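Local coordinates for ABC transporter, substrate binding protein (Aeropyrum pernix, PDB 3EAF) that probably binds a solute outside the cell and delivers it to the membrane components of an ABC importer, as in other periplasmic-type binding proteins, at residues Tyr102-Tyr107 against Asn117-Pro122; Gly333-Thr338 against Leu347-Val352. All blocks are in the same frame, centred on the assembly; numbering follows the deposited sequence.

How the interactions relate
Interactions 1 and 2 lie in series along the chain, their centres about 12 Å apart, and touch directly: residues 117-122 leave the edge of one sheet, and residues 347-352 lead into strand 352-357 of the other. Tyr-349 of interaction 2 joins them: its OH probably hydrogen-bonds to Pro-120 O of interaction 1 at 3.0 Å, while Pro-122 CB packs on Tyr-349 O at 3.2 Å. The magnesium ion, held by Glu-325, Asp-340 and Tyr-341, is near both contacts, about 8 Å from the side chain of Phe-118 and about 9 Å from that of Ala-348.

Interaction 1 of 2, residues Tyr102-Tyr107 against Asn117-Pro122; sequences YISASY and NFYPAP
At the edge of a mixed sheet, the short strand 117-118 pairs in parallel with strand 101-104, and both segments then run on into loops. Phe-118 N donates to Tyr-102 O at 2.9 Å, and Ser-104 N to Phe-118 O over a longer 3.3 Å. Asn-117 runs alongside Tyr-102 with its OD1 3.6 Å from Tyr-102 CB, the amide turned 42° from the ring. A water donates to Ser-104 OG at 2.7 Å and also lies within bonding distance of Tyr-102 O and Asn-117 OD1; Ser-104 OG in turn donates to Ser-106 O on a lone pair. Tyr-119 CG, between its backbone N and carbonyl carbon (chi1 44°), is set next to Tyr-107 CD1, and Tyr-107 CA sits over the Tyr-119 ring centre, 3.6 Å from the centroid, in a CH-pi contact. The Tyr-107 ring is itself sandwiched: Ala-105 O lies over the centre of one face and Ala-121 CB over the other, 4.0 Å from the centroid, while Tyr-119 CB meets its edge. Tyr-107 OH bonds to Gln-292 and Tyr-119 OH to Ser-108 O. Parallel strands running out into loops at their C-terminal ends are typical of the alpha/beta lobes of periplasmic binding proteins.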
ATOM      1  N   TYR A 102      -5.576  13.375  -3.954  1.00 10.67           N
ATOM      2  CA  TYR A 102      -4.885  12.239  -4.559  1.00  9.76           C
ATOM      3  C   TYR A 102      -4.678  11.146  -3.521  1.00  9.36           C
ATOM      4  O   TYR A 102      -3.908  11.321  -2.569  1.00  8.98           O
ATOM      5  CB  TYR A 102      -3.537  12.697  -5.135  1.00  9.81           C
ATOM      6  CG  TYR A 102      -3.050  11.892  -6.322  1.00  9.36           C
ATOM      7  CD1 TYR A 102      -3.185  12.387  -7.614  1.00  9.58           C
ATOM      8  CD2 TYR A 102      -2.450  10.648  -6.153  1.00  9.10           C
ATOM      9  CE1 TYR A 102      -2.746  11.663  -8.713  1.00  9.72           C
ATOM     10  CE2 TYR A 102      -2.004   9.908  -7.256  1.00  9.94           C
ATOM     11  CZ  TYR A 102      -2.157  10.430  -8.528  1.00 10.18           C
ATOM     12  OH  TYR A 102      -1.728   9.723  -9.625  1.00 10.91           O
ATOM     13  N   ILE A 103      -5.383  10.031  -3.701  1.00  9.02           N
ATOM     14  CA  ILE A 103      -5.302   8.895  -2.793  1.00  8.93           C
ATOM     15  C   ILE A 103      -4.634   7.732  -3.513  1.00  9.16           C
ATOM     16  O   ILE A 103      -5.173   7.191  -4.492  1.00  9.50           O
ATOM     17  CB  ILE A 103      -6.692   8.473  -2.252  1.00  9.14           C
ATOM     18  CG1 ILE A 103      -7.388   9.665  -1.577  1.00  9.15           C
ATOM     19  CG2 ILE A 103      -6.542   7.290  -1.277  1.00  9.00           C
ATOM     20  CD1 ILE A 103      -8.880   9.474  -1.285  1.00  8.93           C
ATOM     21  N   SER A 104      -3.464   7.337  -3.016  1.00  8.97           N
ATOM     22  CA  SER A 104      -2.589   6.446  -3.762  1.00  8.39           C
ATOM     23  C   SER A 104      -2.376   5.095  -3.114  1.00  8.12           C
ATOM     24  O   SER A 104      -2.417   4.954  -1.891  1.00  8.14           O
ATOM     25  CB  SER A 104      -1.235   7.122  -4.002  1.00  8.61           C
ATOM     26  OG  SER A 104      -0.638   7.528  -2.779  1.00  8.29           O
ATOM     27  N   ALA A 105      -2.155   4.101  -3.965  1.00  7.75           N
ATOM     28  CA  ALA A 105      -1.605   2.828  -3.551  1.00  8.11           C
ATOM     29  C   ALA A 105      -0.173   2.983  -3.035  1.00  8.04           C
ATOM     30  O   ALA A 105       0.254   2.227  -2.166  1.00  8.72           O
ATOM     31  CB  ALA A 105      -1.644   1.857  -4.688  1.00  7.95           C
ATOM     32  N   SER A 106       0.567   3.950  -3.569  1.00  7.99           N
ATOM     33  CA  SER A 106       1.877   4.287  -3.009  1.00  8.02           C
ATOM     34  C   SER A 106       1.706   4.813  -1.594  1.00  7.68           C
ATOM     35  O   SER A 106       0.910   5.724  -1.362  1.00  7.82           O
ATOM     36  CB  SER A 106       2.585   5.353  -3.837  1.00  7.96           C
ATOM     37  OG  SER A 106       3.744   5.801  -3.143  1.00  8.85           O
ATOM     38  N   TYR A 107       2.444   4.226  -0.654  1.00  7.26           N
ATOM     39  CA  TYR A 107       2.461   4.724   0.717  1.00  7.09           C
ATOM     40  C   TYR A 107       3.798   5.409   1.053  1.00  7.53           C
ATOM     41  O   TYR A 107       4.271   5.335   2.186  1.00  7.67           O
ATOM     42  CB  TYR A 107       2.130   3.607   1.716  1.00  6.77           C
ATOM     43  CG  TYR A 107       0.929   2.751   1.340  1.00  6.14           C
ATOM     44  CD1 TYR A 107      -0.308   3.329   1.027  1.00  6.15           C
ATOM     45  CD2 TYR A 107       1.031   1.363   1.314  1.00  6.42           C
ATOM     46  CE1 TYR A 107      -1.413   2.534   0.686  1.00  7.21           C
ATOM     47  CE2 TYR A 107      -0.052   0.563   0.984  1.00  5.74           C
ATOM     48  CZ  TYR A 107      -1.265   1.148   0.671  1.00  6.66           C
ATOM     49  OH  TYR A 107      -2.322   0.339   0.337  1.00  7.24           O
ATOM     50  N   ASN A 117      -2.035  14.913  -1.012  1.00 10.83           N
ATOM     51  CA  ASN A 117      -1.793  13.471  -1.028  1.00 10.43           C
ATOM     52  C   ASN A 117      -2.161  12.775   0.282  1.00 10.24           C
ATOM     53  O   ASN A 117      -1.761  13.211   1.368  1.00 10.67           O
ATOM     54  CB  ASN A 117      -0.343  13.164  -1.413  1.00 10.20           C
ATOM     55  CG  ASN A 117      -0.036  13.522  -2.862  1.00 10.08           C
ATOM     56  OD1 ASN A 117      -0.167  12.691  -3.769  1.00 10.86           O
ATOM     57  ND2 ASN A 117       0.345  14.764  -3.088  1.00  6.99           N
ATOM     58  N   PHE A 118      -2.935  11.695   0.160  1.00  9.81           N
ATOM     59  CA  PHE A 118      -3.410  10.916   1.304  1.00  9.34           C
ATOM     60  C   PHE A 118      -3.336   9.427   0.963  1.00  8.99           C
ATOM     61  O   PHE A 118      -3.407   9.040  -0.201  1.00  8.78           O
ATOM     62  CB  PHE A 118      -4.868  11.263   1.643  1.00  9.17           C
ATOM     63  CG  PHE A 118      -5.093  12.695   2.046  1.00  9.68           C
ATOM     64  CD1 PHE A 118      -5.101  13.061   3.390  1.00  9.46           C
ATOM     65  CD2 PHE A 118      -5.340  13.676   1.083  1.00  9.46           C
ATOM     66  CE1 PHE A 118      -5.322  14.387   3.771  1.00  9.98           C
ATOM     67  CE2 PHE A 118      -5.567  15.005   1.452  1.00  9.08           C
ATOM     68  CZ  PHE A 118      -5.566  15.362   2.798  1.00  7.94           C
ATOM     69  N   TYR A 119      -3.185   8.596   1.986  1.00  8.66           N
ATOM     70  CA  TYR A 119      -3.373   7.150   1.839  1.00  8.42           C
ATOM     71  C   TYR A 119      -3.733   6.584   3.205  1.00  8.33           C
ATOM     72  O   TYR A 119      -3.221   7.063   4.213  1.00  8.04           O
ATOM     73  CB  TYR A 119      -2.144   6.453   1.222  1.00  8.17           C
ATOM     74  CG  TYR A 119      -0.797   6.895   1.766  1.00  8.55           C
ATOM     75  CD1 TYR A 119      -0.273   6.326   2.933  1.00  8.17           C
ATOM     76  CD2 TYR A 119      -0.034   7.861   1.104  1.00  8.62           C
ATOM     77  CE1 TYR A 119       0.957   6.731   3.447  1.00  8.28           C
ATOM     78  CE2 TYR A 119       1.207   8.267   1.610  1.00  8.67           C
ATOM     79  CZ  TYR A 119       1.693   7.697   2.779  1.00  8.74           C
ATOM     80  OH  TYR A 119       2.920   8.085   3.274  1.00  8.57           O
ATOM     81  N   PRO A 120      -4.624   5.571   3.246  1.00  8.12           N
ATOM     82  CA  PRO A 120      -5.156   5.050   4.510  1.00  7.73           C
ATOM     83  C   PRO A 120      -4.253   4.006   5.186  1.00  7.53           C
ATOM     84  O   PRO A 120      -4.729   2.947   5.613  1.00  6.90           O
ATOM     85  CB  PRO A 120      -6.477   4.415   4.071  1.00  7.81           C
ATOM     86  CG  PRO A 120      -6.176   3.884   2.716  1.00  7.74           C
ATOM     87  CD  PRO A 120      -5.190   4.853   2.085  1.00  8.02           C
ATOM     88  N   ALA A 121      -2.961   4.308   5.279  1.00  7.24           N
ATOM     89  CA  ALA A 121      -1.984   3.388   5.852  1.00  7.06           C
ATOM     90  C   ALA A 121      -0.790   4.195   6.371  1.00  7.27           C
ATOM     91  O   ALA A 121      -0.622   5.355   5.992  1.00  7.02           O
ATOM     92  CB  ALA A 121      -1.528   2.359   4.797  1.00  7.14           C
ATOM     93  N   PRO A 122       0.041   3.588   7.241  1.00  7.55           N
ATOM     94  CA  PRO A 122       1.300   4.269   7.558  1.00  7.86           C
ATOM     95  C   PRO A 122       2.164   4.345   6.303  1.00  7.92           C
ATOM     96  O   PRO A 122       1.984   3.552   5.388  1.00  7.35           O
ATOM     97  CB  PRO A 122       1.961   3.348   8.593  1.00  7.69           C
ATOM     98  CG  PRO A 122       0.867   2.435   9.089  1.00  7.88           C
ATOM     99  CD  PRO A 122      -0.077   2.291   7.930  1.00  7.38           C
TER
HETATM  100  O   HOH W   1      -1.155  10.189  -2.441  1.00 10.82           O

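Interaction 2 of 2, residues Gly333-Thr338 against Leu347-Val352; sequences GITADT and LAYRKV
Tyr-349 and Asp-337 pass each other antiparallel, the ring and carboxylate planes 61° apart. Their CB atoms come within 3.6 Å, and Asp-337 O stands 3.5 Å above one face of the ring, offset toward the rim. With Tyr-349 CG between the backbone N and the carbonyl carbon (chi1 55°), the root of the ring is set against Asp-337 CB. At the far end Thr-335 crosses obliquely, its CB 3.3 Å from Tyr-349 OH; that hydroxyl hydrogen-bonds outside the contact, to Pro-120 O. Thr-335 OG1 donates to Asp-337 O at 2.7 Å from above the carbonyl plane, tying down the oxygen that covers the ring. Lys-351 crosses Asp-337 at about a right angle and packs its CG against Ala-336 CB. An alanine in place of Tyr-349 would probably leave Thr-335 CB and Asp-337 O without the ring they pack on and Pro-120 O without its hydroxyl partner. No direct hydrogen bond spans the segments: a water donates to Asp-337 OD2 and accepts from Arg-350 N. Lys-351 NZ, 4.6 Å from Asp-337 OD2, is too far for a salt bridge. Cohesion probably rests on packing round the ring and on this water; Lys-351 O, at the ring's edge, is buried without a polar partner.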
ATOM      1  N   GLY A 333     -13.333  -1.042  10.244  1.00 10.94           N
ATOM      2  CA  GLY A 333     -12.365  -1.776  11.056  1.00  9.95           C
ATOM      3  C   GLY A 333     -11.380  -2.615  10.260  1.00  9.50           C
ATOM      4  O   GLY A 333     -10.826  -3.581  10.781  1.00  8.91           O
ATOM      5  N   ILE A 334     -11.161  -2.248   8.997  1.00  8.92           N
ATOM      6  CA  ILE A 334     -10.216  -2.964   8.138  1.00  8.45           C
ATOM      7  C   ILE A 334      -8.770  -2.611   8.468  1.00  8.40           C
ATOM      8  O   ILE A 334      -7.893  -3.486   8.453  1.00  8.05           O
ATOM      9  CB  ILE A 334     -10.465  -2.667   6.634  1.00  8.70           C
ATOM     10  CG1 ILE A 334     -11.761  -3.338   6.152  1.00  7.61           C
ATOM     11  CG2 ILE A 334      -9.261  -3.102   5.785  1.00  7.91           C
ATOM     12  CD1 ILE A 334     -12.176  -2.919   4.721  1.00  8.13           C
ATOM     13  N   THR A 335      -8.526  -1.331   8.753  1.00  8.42           N
ATOM     14  CA  THR A 335      -7.171  -0.839   9.027  1.00  8.44           C
ATOM     15  C   THR A 335      -6.742  -1.172  10.464  1.00  9.07           C
ATOM     16  O   THR A 335      -7.593  -1.347  11.349  1.00  8.57           O
ATOM     17  CB  THR A 335      -7.019   0.682   8.722  1.00  8.55           C
ATOM     18  OG1 THR A 335      -7.945   1.447   9.507  1.00  8.23           O
ATOM     19  CG2 THR A 335      -7.276   0.966   7.239  1.00  7.67           C
ATOM     20  N   ALA A 336      -5.427  -1.271  10.680  1.00  8.78           N
ATOM     21  CA  ALA A 336      -4.861  -1.655  11.982  1.00  9.51           C
ATOM     22  C   ALA A 336      -5.091  -0.609  13.068  1.00  9.66           C
ATOM     23  O   ALA A 336      -5.040  -0.921  14.253  1.00 10.40           O
ATOM     24  CB  ALA A 336      -3.359  -1.976  11.850  1.00  8.84           C
ATOM     25  N   ASP A 337      -5.346   0.629  12.654  1.00 10.38           N
ATOM     26  CA  ASP A 337      -5.699   1.716  13.566  1.00 10.75           C
ATOM     27  C   ASP A 337      -6.587   2.678  12.770  1.00 11.10           C
ATOM     28  O   ASP A 337      -6.607   2.633  11.530  1.00 10.89           O
ATOM     29  CB  ASP A 337      -4.424   2.412  14.063  1.00 11.03           C
ATOM     30  CG  ASP A 337      -4.632   3.245  15.343  1.00 12.04           C
ATOM     31  OD1 ASP A 337      -5.779   3.406  15.820  1.00 12.48           O
ATOM     32  OD2 ASP A 337      -3.620   3.751  15.872  1.00 12.72           O
ATOM     33  N   THR A 338      -7.346   3.521  13.466  1.00 10.93           N
ATOM     34  CA  THR A 338      -8.160   4.528  12.798  1.00 11.33           C
ATOM     35  C   THR A 338      -7.291   5.607  12.147  1.00 11.26           C
ATOM     36  O   THR A 338      -6.113   5.777  12.498  1.00 11.12           O
ATOM     37  CB  THR A 338      -9.167   5.195  13.754  1.00 11.70           C
ATOM     38  OG1 THR A 338      -8.472   5.673  14.913  1.00 12.07           O
ATOM     39  CG2 THR A 338     -10.270   4.206  14.165  1.00 11.38           C
ATOM     40  N   LEU A 347       0.183  11.582   8.140  1.00  9.86           N
ATOM     41  CA  LEU A 347       0.412  10.219   8.646  1.00  9.83           C
ATOM     42  C   LEU A 347      -0.853   9.646   9.285  1.00  9.95           C
ATOM     43  O   LEU A 347      -1.265  10.083  10.361  1.00 10.14           O
ATOM     44  CB  LEU A 347       1.594  10.169   9.628  1.00  9.20           C
ATOM     45  CG  LEU A 347       2.022   8.783  10.137  1.00  9.24           C
ATOM     46  CD1 LEU A 347       2.479   7.875   8.985  1.00  8.24           C
ATOM     47  CD2 LEU A 347       3.112   8.880  11.211  1.00  9.57           C
ATOM     48  N   ALA A 348      -1.452   8.654   8.627  1.00 10.00           N
ATOM     49  CA  ALA A 348      -2.783   8.158   9.010  1.00 10.15           C
ATOM     50  C   ALA A 348      -2.785   7.449  10.361  1.00 10.28           C
ATOM     51  O   ALA A 348      -3.688   7.658  11.177  1.00 10.12           O
ATOM     52  CB  ALA A 348      -3.350   7.248   7.916  1.00 10.37           C
ATOM     53  N   TYR A 349      -1.770   6.607  10.566  1.00 10.20           N
ATOM     54  CA  TYR A 349      -1.552   5.836  11.795  1.00 10.49           C
ATOM     55  C   TYR A 349      -0.208   5.138  11.637  1.00 10.73           C
ATOM     56  O   TYR A 349       0.436   5.286  10.595  1.00 10.72           O
ATOM     57  CB  TYR A 349      -2.693   4.836  12.076  1.00 10.17           C
ATOM     58  CG  TYR A 349      -3.011   3.867  10.953  1.00 10.13           C
ATOM     59  CD1 TYR A 349      -2.456   2.586  10.931  1.00  9.72           C
ATOM     60  CD2 TYR A 349      -3.888   4.220   9.926  1.00  9.69           C
ATOM     61  CE1 TYR A 349      -2.754   1.685   9.903  1.00  8.87           C
ATOM     62  CE2 TYR A 349      -4.187   3.336   8.899  1.00  9.52           C
ATOM     63  CZ  TYR A 349      -3.615   2.071   8.891  1.00 10.02           C
ATOM     64  OH  TYR A 349      -3.906   1.197   7.870  1.00  9.90           O
ATOM     65  N   ARG A 350       0.231   4.396  12.651  1.00 11.02           N
ATOM     66  CA  ARG A 350       1.578   3.807  12.613  1.00 11.17           C
ATOM     67  C   ARG A 350       1.619   2.277  12.608  1.00 11.31           C
ATOM     68  O   ARG A 350       2.535   1.682  12.031  1.00 11.25           O
ATOM     69  CB  ARG A 350       2.443   4.329  13.768  1.00 10.77           C
ATOM     70  CG  ARG A 350       2.773   5.809  13.693  1.00 11.14           C
ATOM     71  CD  ARG A 350       3.686   6.254  14.832  1.00 11.04           C
ATOM     72  NE  ARG A 350       5.105   5.966  14.591  1.00 13.10           N
ATOM     73  CZ  ARG A 350       5.845   5.116  15.309  1.00 14.45           C
ATOM     74  NH1 ARG A 350       5.311   4.437  16.325  1.00 12.93           N
ATOM     75  NH2 ARG A 350       7.132   4.945  15.016  1.00 14.33           N
ATOM     76  N   LYS A 351       0.654   1.635  13.255  1.00 11.45           N
ATOM     77  CA  LYS A 351       0.758   0.187  13.443  1.00 12.03           C
ATOM     78  C   LYS A 351       0.315  -0.623  12.220  1.00 11.20           C
ATOM     79  O   LYS A 351      -0.381  -0.115  11.344  1.00 10.65           O
ATOM     80  CB  LYS A 351       0.054  -0.274  14.723  1.00 12.31           C
ATOM     81  CG  LYS A 351      -1.450  -0.137  14.739  1.00 13.32           C
ATOM     82  CD  LYS A 351      -2.000  -0.585  16.104  1.00 13.87           C
ATOM     83  CE  LYS A 351      -1.741   0.454  17.192  1.00 17.45           C
ATOM     84  NZ  LYS A 351      -2.489   0.122  18.455  1.00 18.35           N
ATOM     85  N   VAL A 352       0.766  -1.874  12.169  1.00 10.77           N
ATOM     86  CA  VAL A 352       0.469  -2.783  11.065  1.00 10.17           C
ATOM     87  C   VAL A 352       0.158  -4.177  11.579  1.00 10.04           C
ATOM     88  O   VAL A 352       0.495  -4.510  12.716  1.00  9.80           O
ATOM     89  CB  VAL A 352       1.647  -2.887  10.057  1.00 10.36           C
ATOM     90  CG1 VAL A 352       1.851  -1.569   9.333  1.00  9.36           C
ATOM     91  CG2 VAL A 352       2.939  -3.363  10.743  1.00  9.47           C
TER
HETATM   92  O   HOH W   2      -1.016   3.349  15.077  1.00  9.09           O